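PDB 3C7T: ecdysteroid-phosphate phosphatase from Bombyx mori, which dephosphorylates ecdysteroid phosphates, chiefly ecdysone 22-phosphate, to release the active hormones, and also shows protein tyrosine phosphatase activity, through the phosphoglycerate mutase-like domain seen here. Local coordinates for residues H12-D17 and P59-G64; L18-W23 and D37-L42. One frame throughout, in Å; residues are numbered along the deposited sequence.

Contact 1 (H12-D17 and P59-G64). With WO4 (tungstate(VI)ion), chain E.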
# COMPACT_ATOMS: atom_id res chain seq x y z
N HIS A 12 -14.72 -2.67 0.16
CA HIS A 12 -13.69 -2.88 -0.85
C HIS A 12 -12.48 -1.97 -0.56
O HIS A 12 -12.58 -0.99 0.20
CB HIS A 12 -14.27 -2.54 -2.21
CG HIS A 12 -14.78 -1.14 -2.30
ND1 HIS A 12 -13.94 -0.04 -2.36
CD2 HIS A 12 -16.04 -0.65 -2.29
CE1 HIS A 12 -14.67 1.06 -2.41
NE2 HIS A 12 -15.95 0.71 -2.35
N GLY A 13 -11.34 -2.28 -1.19
CA GLY A 13 -10.13 -1.49 -1.03
C GLY A 13 -10.16 -0.26 -1.93
O GLY A 13 -11.17 0.04 -2.57
N GLU A 14 -9.02 0.43 -1.98
CA GLU A 14 -8.86 1.68 -2.75
C GLU A 14 -9.23 1.52 -4.22
O GLU A 14 -8.76 0.59 -4.88
CB GLU A 14 -7.40 2.15 -2.65
CG GLU A 14 -7.09 3.44 -3.41
CD GLU A 14 -5.65 3.90 -3.27
OE1 GLU A 14 -4.74 3.31 -3.91
OE2 GLU A 14 -5.44 4.88 -2.53
N ARG A 15 -10.06 2.44 -4.73
CA ARG A 15 -10.55 2.37 -6.11
C ARG A 15 -9.68 3.15 -7.10
O ARG A 15 -9.28 4.29 -6.81
CB ARG A 15 -11.97 2.99 -6.17
CG ARG A 15 -13.04 2.10 -5.55
CD ARG A 15 -14.31 2.87 -5.33
NE ARG A 15 -14.95 3.35 -6.57
CZ ARG A 15 -16.23 3.72 -6.65
NH1 ARG A 15 -17.01 3.67 -5.58
NH2 ARG A 15 -16.76 4.13 -7.82
N VAL A 16 -9.45 2.58 -8.29
CA VAL A 16 -8.72 3.33 -9.31
C VAL A 16 -9.44 4.66 -9.64
O VAL A 16 -8.83 5.71 -9.71
CB VAL A 16 -8.54 2.52 -10.64
CG1 VAL A 16 -7.98 3.42 -11.75
CG2 VAL A 16 -7.61 1.31 -10.39
N ASP A 17 -10.75 4.60 -9.88
CA ASP A 17 -11.50 5.79 -10.35
C ASP A 17 -11.53 6.95 -9.34
O ASP A 17 -11.69 8.12 -9.74
CB ASP A 17 -12.90 5.41 -10.87
CG ASP A 17 -13.83 4.90 -9.78
OD1 ASP A 17 -13.42 4.64 -8.63
OD2 ASP A 17 -15.04 4.70 -10.08
N PRO A 59 -11.44 -1.09 -11.38
CA PRO A 59 -10.58 -2.04 -10.65
C PRO A 59 -10.15 -1.43 -9.32
O PRO A 59 -10.27 -0.21 -9.12
CB PRO A 59 -9.33 -2.11 -11.54
CG PRO A 59 -9.73 -1.56 -12.87
CD PRO A 59 -10.77 -0.53 -12.57
N LEU A 60 -9.61 -2.26 -8.42
CA LEU A 60 -8.79 -1.74 -7.31
C LEU A 60 -7.44 -1.27 -7.82
O LEU A 60 -6.94 -1.81 -8.79
CB LEU A 60 -8.52 -2.84 -6.28
CG LEU A 60 -9.66 -3.52 -5.54
CD1 LEU A 60 -9.05 -4.57 -4.61
CD2 LEU A 60 -10.48 -2.47 -4.75
N THR A 61 -6.85 -0.32 -7.10
CA THR A 61 -5.44 0.05 -7.29
C THR A 61 -4.59 -1.10 -6.72
O THR A 61 -5.13 -2.00 -6.05
CB THR A 61 -5.11 1.31 -6.49
OG1 THR A 61 -5.42 1.09 -5.12
CG2 THR A 61 -5.96 2.49 -7.03
N ARG A 62 -3.28 -1.04 -6.97
CA ARG A 62 -2.33 -1.97 -6.30
C ARG A 62 -2.48 -1.87 -4.79
O ARG A 62 -2.50 -2.91 -4.11
CB ARG A 62 -0.88 -1.71 -6.75
CG ARG A 62 -0.57 -2.03 -8.24
CD ARG A 62 -0.75 -3.51 -8.60
NE ARG A 62 0.12 -4.38 -7.80
CZ ARG A 62 1.38 -4.69 -8.10
NH1 ARG A 62 1.96 -4.16 -9.16
NH2 ARG A 62 2.09 -5.50 -7.30
N LEU A 63 -2.59 -0.65 -4.27
CA LEU A 63 -2.75 -0.45 -2.84
C LEU A 63 -4.05 -1.11 -2.37
O LEU A 63 -4.11 -1.68 -1.30
CB LEU A 63 -2.79 1.04 -2.51
CG LEU A 63 -3.01 1.37 -1.04
CD1 LEU A 63 -2.13 0.50 -0.11
CD2 LEU A 63 -2.81 2.85 -0.80
N GLY A 64 -5.10 -1.01 -3.18
CA GLY A 64 -6.40 -1.61 -2.80
C GLY A 64 -6.32 -3.12 -2.60
O GLY A 64 -6.87 -3.65 -1.64
W WO4 E . -17.97 2.16 -2.27
O1 WO4 E . -18.04 1.64 -0.41
O2 WO4 E . -19.52 3.40 -2.28
O3 WO4 E . -16.53 3.36 -2.94
O4 WO4 E . -18.50 0.82 -3.60
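Glu14 buries its carboxylate against Thr61: OG1 of Thr61 donates to the anti lone pair of Glu14 OE1 at 2.6 Å, the side chains crossing at about a right angle. Threonine suits the spot because Thr61 OG1, held between the backbone N and the carbonyl carbon (chi1 57°), also accepts from Gly64 N at 2.9 Å, N-capping helix 62-77. Glu14 has further donors in Asn39 ND2, to OE1, and Ser251 OG of the second subunit, to OE2. Backbone hydrogen bonds from Thr61 N to Glu14 O and from Val16 N to Pro59 O flank a single beta bridge between Arg15 and Leu60. Glycine suits both sides, since a CB on Gly13 would clash with Gly64 O and one on Gly64 with Glu14 O. His12 ND1 donates to Gly13 O nearly straight (172°), with the acceptor in the ring plane, which helps hold the ring's rotation, while NE2 binds the tungsten at 2.5 Å. Arg15 gives NH1 to tungstate O3 at 2.7 Å, and its guanidinium grips Asp17 side-on in a salt bridge, NE to OD1 and NH2 to OD2. This is the Arg-His-Gly signature of the histidine phosphatase superfamily; here His12 forms the tele-phosphohistidine intermediate.

Contact 2 (L18-W23 and D37-L42)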
# COMPACT_ATOMS: atom_id res chain seq x y z
N LEU A 18 -11.35 6.64 -8.06
CA LEU A 18 -11.34 7.70 -7.04
C LEU A 18 -9.94 8.21 -6.73
O LEU A 18 -9.78 9.27 -6.08
CB LEU A 18 -12.00 7.21 -5.74
CG LEU A 18 -13.48 6.81 -5.83
CD1 LEU A 18 -14.09 6.49 -4.44
CD2 LEU A 18 -14.30 7.88 -6.58
N THR A 19 -8.94 7.47 -7.17
CA THR A 19 -7.54 7.81 -6.95
C THR A 19 -6.95 8.61 -8.10
O THR A 19 -6.05 9.43 -7.89
CB THR A 19 -6.71 6.51 -6.75
OG1 THR A 19 -7.25 5.80 -5.64
CG2 THR A 19 -5.22 6.80 -6.51
N TYR A 20 -7.46 8.36 -9.31
CA TYR A 20 -6.98 9.01 -10.53
C TYR A 20 -8.08 9.83 -11.20
O TYR A 20 -9.20 9.82 -10.76
CB TYR A 20 -6.51 7.96 -11.54
CG TYR A 20 -5.38 7.09 -11.00
CD1 TYR A 20 -5.65 5.98 -10.20
CD2 TYR A 20 -4.05 7.39 -11.30
CE1 TYR A 20 -4.60 5.17 -9.69
CE2 TYR A 20 -3.00 6.59 -10.79
CZ TYR A 20 -3.29 5.49 -10.00
OH TYR A 20 -2.25 4.70 -9.51
N GLY A 21 -7.72 10.55 -12.24
CA GLY A 21 -8.69 11.28 -13.06
C GLY A 21 -9.15 10.43 -14.24
O GLY A 21 -9.64 9.31 -14.03
N PRO A 22 -9.00 10.95 -15.48
CA PRO A 22 -9.49 10.22 -16.67
C PRO A 22 -8.55 9.06 -17.05
O PRO A 22 -7.93 9.07 -18.11
CB PRO A 22 -9.55 11.31 -17.75
CG PRO A 22 -8.51 12.29 -17.35
CD PRO A 22 -8.41 12.26 -15.84
N TRP A 23 -8.47 8.04 -16.19
CA TRP A 23 -7.42 7.03 -16.34
C TRP A 23 -7.60 6.14 -17.58
O TRP A 23 -6.60 5.74 -18.19
CB TRP A 23 -7.26 6.18 -15.05
CG TRP A 23 -8.37 5.26 -14.82
CD1 TRP A 23 -9.60 5.57 -14.28
CD2 TRP A 23 -8.40 3.86 -15.11
NE1 TRP A 23 -10.39 4.44 -14.25
CE2 TRP A 23 -9.67 3.37 -14.73
CE3 TRP A 23 -7.46 2.95 -15.65
CZ2 TRP A 23 -10.05 2.01 -14.89
CZ3 TRP A 23 -7.84 1.58 -15.78
CH2 TRP A 23 -9.12 1.14 -15.40
N ASP A 37 1.18 4.18 -14.22
CA ASP A 37 1.44 4.53 -12.83
C ASP A 37 1.68 3.24 -12.07
O ASP A 37 1.03 2.24 -12.37
CB ASP A 37 0.23 5.26 -12.22
CG ASP A 37 0.56 5.91 -10.86
OD1 ASP A 37 1.12 7.01 -10.84
OD2 ASP A 37 0.22 5.31 -9.81
N LEU A 38 2.56 3.26 -11.07
CA LEU A 38 2.86 2.02 -10.34
C LEU A 38 1.70 1.51 -9.51
O LEU A 38 1.65 0.32 -9.22
CB LEU A 38 4.09 2.15 -9.44
CG LEU A 38 5.39 2.47 -10.14
CD1 LEU A 38 6.43 2.67 -9.04
CD2 LEU A 38 5.78 1.31 -11.08
N ASN A 39 0.78 2.40 -9.14
CA ASN A 39 -0.37 1.99 -8.36
C ASN A 39 -1.56 1.58 -9.26
O ASN A 39 -2.64 1.23 -8.77
CB ASN A 39 -0.73 3.11 -7.36
CG ASN A 39 -1.68 2.67 -6.28
OD1 ASN A 39 -1.64 1.52 -5.82
ND2 ASN A 39 -2.54 3.60 -5.84
N LEU A 40 -1.36 1.56 -10.58
CA LEU A 40 -2.39 1.02 -11.48
C LEU A 40 -2.23 -0.51 -11.70
O LEU A 40 -1.12 -1.06 -11.53
CB LEU A 40 -2.38 1.74 -12.84
CG LEU A 40 -2.96 3.16 -12.87
CD1 LEU A 40 -2.58 3.86 -14.14
CD2 LEU A 40 -4.47 3.14 -12.70
N PRO A 41 -3.31 -1.19 -12.11
CA PRO A 41 -3.17 -2.63 -12.40
C PRO A 41 -2.05 -2.92 -13.40
O PRO A 41 -1.79 -2.12 -14.29
CB PRO A 41 -4.52 -3.00 -13.01
CG PRO A 41 -5.48 -1.96 -12.44
CD PRO A 41 -4.70 -0.71 -12.32
N LEU A 42 -1.37 -4.06 -13.23
CA LEU A 42 -0.33 -4.47 -14.18
C LEU A 42 -0.91 -4.71 -15.59
O LEU A 42 -0.28 -4.38 -16.60
CB LEU A 42 0.34 -5.75 -13.68
CG LEU A 42 1.24 -5.61 -12.44
CD1 LEU A 42 1.67 -6.98 -11.94
CD2 LEU A 42 2.43 -4.75 -12.79
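Tyr20 reaches across to the turn at residues 37-40 with its hydroxyl leading, and Asp37 and Leu40 receive it in different ways. Tyr20 OH donates to Asp37 OD2 at 2.6 Å, meeting it from above the carboxylate plane. The ring and carboxylate planes stand 78° apart, and Asp37 CG lies at the ring's edge in its plane. Asn39 N comes to Asp37 OD2 at 3.0 Å from the opposite face. This second bond closes an Asx turn, and aspartate suits its first position: chi1 (-168°) sets CG anti to the backbone N, and from there OD2 accepts from the backbone N two residues on. Leu40 instead covers one face of the tyrosine: CD2 makes a CH-pi contact 3.9 Å from the Tyr20 ring centroid, displaced toward the rim. Leu40 CD2 also packs 4.2 Å from Trp23 CE3, so a branched apolar residue serves two aromatic neighbours. Asn39 CB touches Tyr20 OH at 3.1 Å. A phenylalanine in place of Tyr20 would keep the ring against Leu40 but would probably leave Asp37 OD2 without its hydroxyl donor and the carboxylate less firmly fixed. The other oxygen, OD1, forms a salt bridge with Arg255, while OD2 and Asn39 ND2 bond Ile249 N and O of the second subunit. The type I beta turn from Asp37 to Leu40 lies in the loop between strand 32-33 and helix 50-56, wedged between the partner subunit and the short helices 16-19 and 23-27, with Leu40 also resting on Val16 of the former.

Both contacts are buried and both draw on helix 16-19, contact 1 at its start and contact 2 at its end, with contact 2 nested in the chain loop that contact 1 closes. Contact 1 lies deeper, its centre about 11 Å from that of the chain against about 19 Å for contact 2, and combines backbone hydrogen bonds, close glycine backbones and a buried carboxylate-hydroxyl bond beside the tungstate site. Contact 2 relies on side chains, an aromatic face and a shared carboxylate oxygen, and lies farther from the tungstate. Asn39 joins them: its OD1 accepts from Leu63 N at 2.8 Å, near the start of helix 62-77. Each also touches the second subunit, placing both near the dimer interface.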